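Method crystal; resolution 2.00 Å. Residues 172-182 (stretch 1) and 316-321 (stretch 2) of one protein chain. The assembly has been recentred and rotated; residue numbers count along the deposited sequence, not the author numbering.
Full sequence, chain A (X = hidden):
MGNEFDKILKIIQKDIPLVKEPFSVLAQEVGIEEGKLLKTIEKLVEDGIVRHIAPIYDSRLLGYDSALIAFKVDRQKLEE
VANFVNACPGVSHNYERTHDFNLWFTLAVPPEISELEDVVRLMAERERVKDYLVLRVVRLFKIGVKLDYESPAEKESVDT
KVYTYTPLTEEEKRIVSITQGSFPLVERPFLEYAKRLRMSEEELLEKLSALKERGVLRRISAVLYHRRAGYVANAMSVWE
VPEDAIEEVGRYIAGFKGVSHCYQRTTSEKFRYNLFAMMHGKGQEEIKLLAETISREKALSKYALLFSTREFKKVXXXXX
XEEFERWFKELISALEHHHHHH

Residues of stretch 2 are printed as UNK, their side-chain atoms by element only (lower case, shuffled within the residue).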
ATOM      1  N   GLU A 172      17.797  -1.569  12.091  1.00 51.60           N
ATOM      2  CA  GLU A 172      16.464  -2.022  11.711  1.00 51.69           C
ATOM      3  C   GLU A 172      16.085  -1.489  10.330  1.00 55.36           C
ATOM      4  O   GLU A 172      15.377  -2.155   9.575  1.00 43.14           O
ATOM      5  CB  GLU A 172      15.431  -1.596  12.761  1.00 51.80           C
ATOM      6  CG  GLU A 172      15.596  -2.282  14.119  1.00 49.07           C
ATOM      7  CD  GLU A 172      14.754  -1.646  15.211  1.00 56.04           C
ATOM      8  OE1 GLU A 172      14.599  -0.408  15.201  1.00 64.56           O
ATOM      9  OE2 GLU A 172      14.253  -2.386  16.084  1.00 60.49           O
ATOM     10  N   LYS A 173      16.562  -0.289  10.005  1.00 47.37           N
ATOM     11  CA  LYS A 173      16.353   0.289   8.681  1.00 49.49           C
ATOM     12  C   LYS A 173      17.040  -0.552   7.612  1.00 44.59           C
ATOM     13  O   LYS A 173      16.451  -0.842   6.570  1.00 53.22           O
ATOM     14  CB  LYS A 173      16.878   1.724   8.627  1.00 55.20           C
ATOM     15  CG  LYS A 173      16.017   2.744   9.357  1.00 56.67           C
ATOM     16  CD  LYS A 173      16.496   4.159   9.063  1.00 56.60           C
ATOM     17  CE  LYS A 173      15.692   5.196   9.830  1.00 70.32           C
ATOM     18  NZ  LYS A 173      16.139   6.588   9.520  1.00 73.33           N
ATOM     19  N   ARG A 174      18.287  -0.937   7.876  1.00 46.70           N
ATOM     20  CA  ARG A 174      19.042  -1.799   6.968  1.00 46.37           C
ATOM     21  C   ARG A 174      18.365  -3.161   6.826  1.00 51.49           C
ATOM     22  O   ARG A 174      18.278  -3.709   5.726  1.00 44.05           O
ATOM     23  CB  ARG A 174      20.474  -1.995   7.468  1.00 54.71           C
ATOM     24  CG  ARG A 174      21.340  -0.746   7.440  1.00 57.14           C
ATOM     25  CD  ARG A 174      22.809  -1.098   7.652  1.00 69.73           C
ATOM     26  NE  ARG A 174      23.027  -1.876   8.870  1.00 72.39           N
ATOM     27  CZ  ARG A 174      23.320  -1.346  10.054  1.00 67.64           C
ATOM     28  NH1 ARG A 174      23.433  -0.033  10.188  1.00 71.42           N
ATOM     29  NH2 ARG A 174      23.503  -2.128  11.108  1.00 73.86           N
ATOM     30  N   ILE A 175      17.896  -3.701   7.949  1.00 45.28           N
ATOM     31  CA  ILE A 175      17.161  -4.964   7.964  1.00 47.81           C
ATOM     32  C   ILE A 175      15.946  -4.895   7.041  1.00 42.58           C
ATOM     33  O   ILE A 175      15.789  -5.727   6.149  1.00 44.95           O
ATOM     34  CB  ILE A 175      16.707  -5.339   9.392  1.00 48.06           C
ATOM     35  CG1 ILE A 175      17.898  -5.788  10.239  1.00 44.82           C
ATOM     36  CG2 ILE A 175      15.660  -6.439   9.353  1.00 44.60           C
ATOM     37  CD1 ILE A 175      17.534  -6.138  11.671  1.00 42.25           C
ATOM     38  N   VAL A 176      15.093  -3.896   7.263  1.00 48.89           N
ATOM     39  CA  VAL A 176      13.938  -3.653   6.400  1.00 46.14           C
ATOM     40  C   VAL A 176      14.373  -3.436   4.952  1.00 52.10           C
ATOM     41  O   VAL A 176      13.768  -3.980   4.027  1.00 45.34           O
ATOM     42  CB  VAL A 176      13.120  -2.440   6.885  1.00 47.99           C
ATOM     43  CG1 VAL A 176      12.047  -2.077   5.874  1.00 50.40           C
ATOM     44  CG2 VAL A 176      12.491  -2.731   8.236  1.00 47.01           C
ATOM     45  N   SER A 177      15.434  -2.653   4.771  1.00 45.71           N
ATOM     46  CA  SER A 177      15.952  -2.320   3.445  1.00 50.14           C
ATOM     47  C   SER A 177      16.262  -3.543   2.580  1.00 45.67           C
ATOM     48  O   SER A 177      15.848  -3.612   1.421  1.00 54.29           O
ATOM     49  CB  SER A 177      17.201  -1.446   3.575  1.00 47.03           C
ATOM     50  OG  SER A 177      17.826  -1.263   2.319  1.00 59.12           O
ATOM     51  N   ILE A 178      16.977  -4.509   3.151  1.00 45.59           N
ATOM     52  CA  ILE A 178      17.441  -5.665   2.388  1.00 54.04           C
ATOM     53  C   ILE A 178      16.478  -6.857   2.397  1.00 48.10           C
ATOM     54  O   ILE A 178      16.605  -7.762   1.572  1.00 54.32           O
ATOM     55  CB  ILE A 178      18.827  -6.151   2.865  1.00 45.36           C
ATOM     56  CG1 ILE A 178      18.705  -6.966   4.155  1.00 44.23           C
ATOM     57  CG2 ILE A 178      19.784  -4.978   3.049  1.00 54.37           C
ATOM     58  CD1 ILE A 178      19.830  -7.957   4.344  1.00 58.59           C
ATOM     59  N   THR A 179      15.522  -6.861   3.325  1.00 47.78           N
ATOM     60  CA  THR A 179      14.576  -7.974   3.445  1.00 53.51           C
ATOM     61  C   THR A 179      13.247  -7.731   2.727  1.00 51.49           C
ATOM     62  O   THR A 179      12.514  -8.676   2.444  1.00 51.93           O
ATOM     63  CB  THR A 179      14.275  -8.322   4.923  1.00 40.26           C
ATOM     64  OG1 THR A 179      13.768  -7.168   5.607  1.00 45.19           O
ATOM     65  CG2 THR A 179      15.524  -8.828   5.624  1.00 45.90           C
ATOM     66  N   GLN A 180      12.948  -6.470   2.427  1.00 48.94           N
ATOM     67  CA  GLN A 180      11.645  -6.081   1.879  1.00 54.15           C
ATOM     68  C   GLN A 180      11.308  -6.696   0.516  1.00 54.10           C
ATOM     69  O   GLN A 180      10.134  -6.788   0.152  1.00 52.51           O
ATOM     70  CB  GLN A 180      11.527  -4.554   1.805  1.00 47.48           C
ATOM     71  CG  GLN A 180      12.583  -3.879   0.930  1.00 54.79           C
ATOM     72  CD  GLN A 180      12.470  -2.364   0.931  1.00 62.69           C
ATOM     73  OE1 GLN A 180      11.371  -1.812   0.949  1.00 58.20           O
ATOM     74  NE2 GLN A 180      13.612  -1.685   0.908  1.00 55.36           N
ATOM     75  N   GLY A 181      12.326  -7.122  -0.226  1.00 52.19           N
ATOM     76  CA  GLY A 181      12.122  -7.642  -1.570  1.00 53.56           C
ATOM     77  C   GLY A 181      11.641  -9.079  -1.628  1.00 55.37           C
ATOM     78  O   GLY A 181      11.054  -9.581  -0.671  1.00 53.74           O
ATOM     79  N   SER A 182      11.886  -9.736  -2.760  1.00 52.70           N
ATOM     80  CA  SER A 182      11.477 -11.125  -2.957  1.00 60.30           C
ATOM     81  C   SER A 182      12.115 -12.063  -1.940  1.00 51.18           C
ATOM     82  O   SER A 182      13.337 -12.095  -1.799  1.00 47.83           O
ATOM     83  CB  SER A 182      11.836 -11.594  -4.369  1.00 55.69           C
ATOM     84  OG  SER A 182      11.020 -10.982  -5.349  1.00 69.54           O
ATOM     85  N   UNK A 316       5.102  -0.370  -5.990  1.00 77.43           N
ATOM     86  CA  UNK A 316       5.172  -0.285  -4.544  1.00 75.65           C
ATOM     87  C   UNK A 316       6.541   0.234  -4.149  1.00 71.45           C
ATOM     88  O   UNK A 316       7.561  -0.156  -4.719  1.00 78.66           O
ATOM     89  c   UNK A 316       4.877  -1.624  -3.879  1.00 77.82           C
ATOM     90  n   UNK A 316       5.955  -6.520  -2.332  1.00 94.60           N
ATOM     91  c   UNK A 316       5.998  -6.367  -3.648  1.00 97.97           C
ATOM     92  c   UNK A 316       5.593  -3.952  -3.426  1.00 89.30           C
ATOM     93  n   UNK A 316       5.836  -5.166  -4.189  1.00 97.60           N
ATOM     94  c   UNK A 316       5.811  -2.731  -4.285  1.00 80.50           C
ATOM     95  n   UNK A 316       6.209  -7.411  -4.431  1.00 92.41           N
ATOM     96  N   UNK A 317       6.546   1.132  -3.174  1.00 69.42           N
ATOM     97  CA  UNK A 317       7.758   1.811  -2.753  1.00 71.41           C
ATOM     98  C   UNK A 317       8.763   0.857  -2.122  1.00 70.33           C
ATOM     99  O   UNK A 317       8.392  -0.159  -1.531  1.00 64.55           O
ATOM    100  c   UNK A 317       7.433   2.922  -1.742  1.00 68.53           C
ATOM    101  c   UNK A 317       6.672   2.347  -0.544  1.00 65.94           C
ATOM    102  c   UNK A 317       6.605   4.014  -2.401  1.00 62.82           C
ATOM    103  c   UNK A 317       6.405   3.354   0.551  1.00 71.12           C
ATOM    104  N   UNK A 318      10.042   1.184  -2.270  1.00 71.32           N
ATOM    105  CA  UNK A 318      11.082   0.514  -1.511  1.00 66.35           C
ATOM    106  C   UNK A 318      11.371   1.395  -0.308  1.00 70.64           C
ATOM    107  O   UNK A 318      11.584   2.601  -0.452  1.00 71.41           O
ATOM    108  n   UNK A 318      11.599  -4.033  -3.053  1.00 70.56           N
ATOM    109  c   UNK A 318      12.097  -0.287  -3.715  1.00 73.41           C
ATOM    110  c   UNK A 318      12.345   0.330  -2.350  1.00 75.93           C
ATOM    111  c   UNK A 318      11.369  -1.616  -3.608  1.00 78.16           C
ATOM    112  c   UNK A 318      12.264  -2.701  -3.030  1.00 80.25           C
ATOM    113  N   UNK A 319      11.355   0.804   0.879  1.00 67.04           N
ATOM    114  CA  UNK A 319      11.576   1.571   2.096  1.00 61.87           C
ATOM    115  C   UNK A 319      13.057   1.854   2.312  1.00 68.18           C
ATOM    116  O   UNK A 319      13.907   1.021   1.998  1.00 71.09           O
ATOM    117  c   UNK A 319      10.994   0.845   3.310  1.00 63.32           C
ATOM    118  c   UNK A 319       8.636   1.731   3.494  1.00 71.63           C
ATOM    119  c   UNK A 319       7.262   1.567   3.452  1.00 72.49           C
ATOM    120  o   UNK A 319       5.366   0.165   3.136  1.00 71.75           O
ATOM    121  c   UNK A 319       6.732   0.327   3.178  1.00 72.65           C
ATOM    122  c   UNK A 319       9.492   0.664   3.260  1.00 70.31           C
ATOM    123  c   UNK A 319       8.932  -0.577   2.991  1.00 72.29           C
ATOM    124  c   UNK A 319       7.561  -0.748   2.947  1.00 74.20           C
ATOM    125  N   UNK A 320      13.351   3.042   2.831  1.00 60.78           N
ATOM    126  CA  UNK A 320      14.700   3.404   3.259  1.00 64.80           C
ATOM    127  C   UNK A 320      15.746   3.349   2.148  1.00 67.01           C
ATOM    128  O   UNK A 320      16.919   3.074   2.401  1.00 67.46           O
ATOM    129  c   UNK A 320      13.800   3.907   6.089  1.00 58.38           C
ATOM    130  c   UNK A 320      12.871   1.628   7.355  1.00 55.67           C
ATOM    131  c   UNK A 320      13.723   1.523   6.267  1.00 56.97           C
ATOM    132  c   UNK A 320      12.482   2.882   7.812  1.00 62.14           C
ATOM    133  c   UNK A 320      12.948   4.024   7.179  1.00 60.71           C
ATOM    134  c   UNK A 320      15.122   2.541   4.448  1.00 56.97           C
ATOM    135  c   UNK A 320      14.202   2.658   5.629  1.00 60.89           C
ATOM    136  N   UNK A 321      15.312   3.601   0.917  1.00 72.47           N
ATOM    137  CA  UNK A 321      16.248   3.816  -0.178  1.00 70.56           C
ATOM    138  C   UNK A 321      16.682   5.274  -0.138  1.00 71.07           C
ATOM    139  O   UNK A 321      15.979   6.117   0.418  1.00 67.39           O
ATOM    140  c   UNK A 321      15.609   3.481  -1.524  1.00 70.94           C
ATOM    141  o   UNK A 321      14.472   4.288  -1.765  1.00 74.29           O
TER

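Position 316 carries seven side-chain atoms: three carbons in a row, a nitrogen, then a carbon bearing two more nitrogens. None of them makes a close contact with stretch 1. That arm ending in a guanidinium is arginine. Arg316 starts out toward the helical stretch, yet its nearest side-chain atom, NH1, is 4.9 Å from Gln180 O, so it borders the contact without joining it.

Position 317 has four carbons and no heteroatom, forked at the first, with one arm two carbons long. The side chain leaves sideways and stays well clear of stretch 1. A fork at the beta carbon with unequal arms means isoleucine. What Ile317 offers is mainly its place in the extended backbone.

At position 318 four carbons run in a row to a single nitrogen. The chain leaves sideways and curls back beside Gln180 and Gly181, where its nitrogen lies 3.9 Å from Gly181 CA and its last carbon 4.0 Å from Gln180 CD. This is lysine. Three successive m rotamers give Lys318 its curl; the bent chain packs through CE and its terminal NZ, with no hydrogen bond to stretch 1.

Position 319 shows one carbon, then a six-carbon ring bearing one oxygen. CB lies 4.0 Å from Val176 CG1, an apolar contact, while a ring carbon of 319 sits 3.4 Å from Gln180 OE1. The phenol identifies tyrosine. Tyr319 does its most specific work through the backbone: its N donates to Gln180 OE1 at 2.6 Å, and its O accepts from Gln180 NE2 at 2.9 Å.

Position 320 has one carbon and a six-carbon ring without oxygen. Lys173 CG lies over one ring face, 3.8 Å from the centroid of the 320 ring and only 7° off the normal, a CH-pi contact made by the aliphatic part of that lysine. Val176 CG1 approaches obliquely, 4.0 Å from a ring carbon of 320, and the same ring carbon is 3.6 Å from Lys173 O. A plain ring is phenylalanine. Phe320 points toward the helix from a backbone with positive phi (60°).

Position 321 has one carbon and one oxygen; it turns sideways and makes no contact with stretch 1. It is a serine, Ser321.

The contact therefore combines a polar clamp with an apolar patch. Gln180 uses its p, t conformation to present both ends of its amide to one residue's backbone, hydrogen-bonding to peptide N and O, with OE1 also close to the tyrosine ring. Gln180 NE2 also donates to Ser177 O at 3.0 Å, which ties the amide to the backbone of its own stretch, three residues earlier. One helical turn back and beyond, Val176 and Lys173 supply methyl and methylene surface to Phe320. Residues 173, 176, 177 and 180 follow the three- and four-residue rhythm that brings side chains to a common side of a helix. For a designer the rule is economical: let a glutamine grip an irregular segment by its backbone, then let an aromatic neighbor cover the preceding turn.

Stretch 2 316-321: RIKYFS
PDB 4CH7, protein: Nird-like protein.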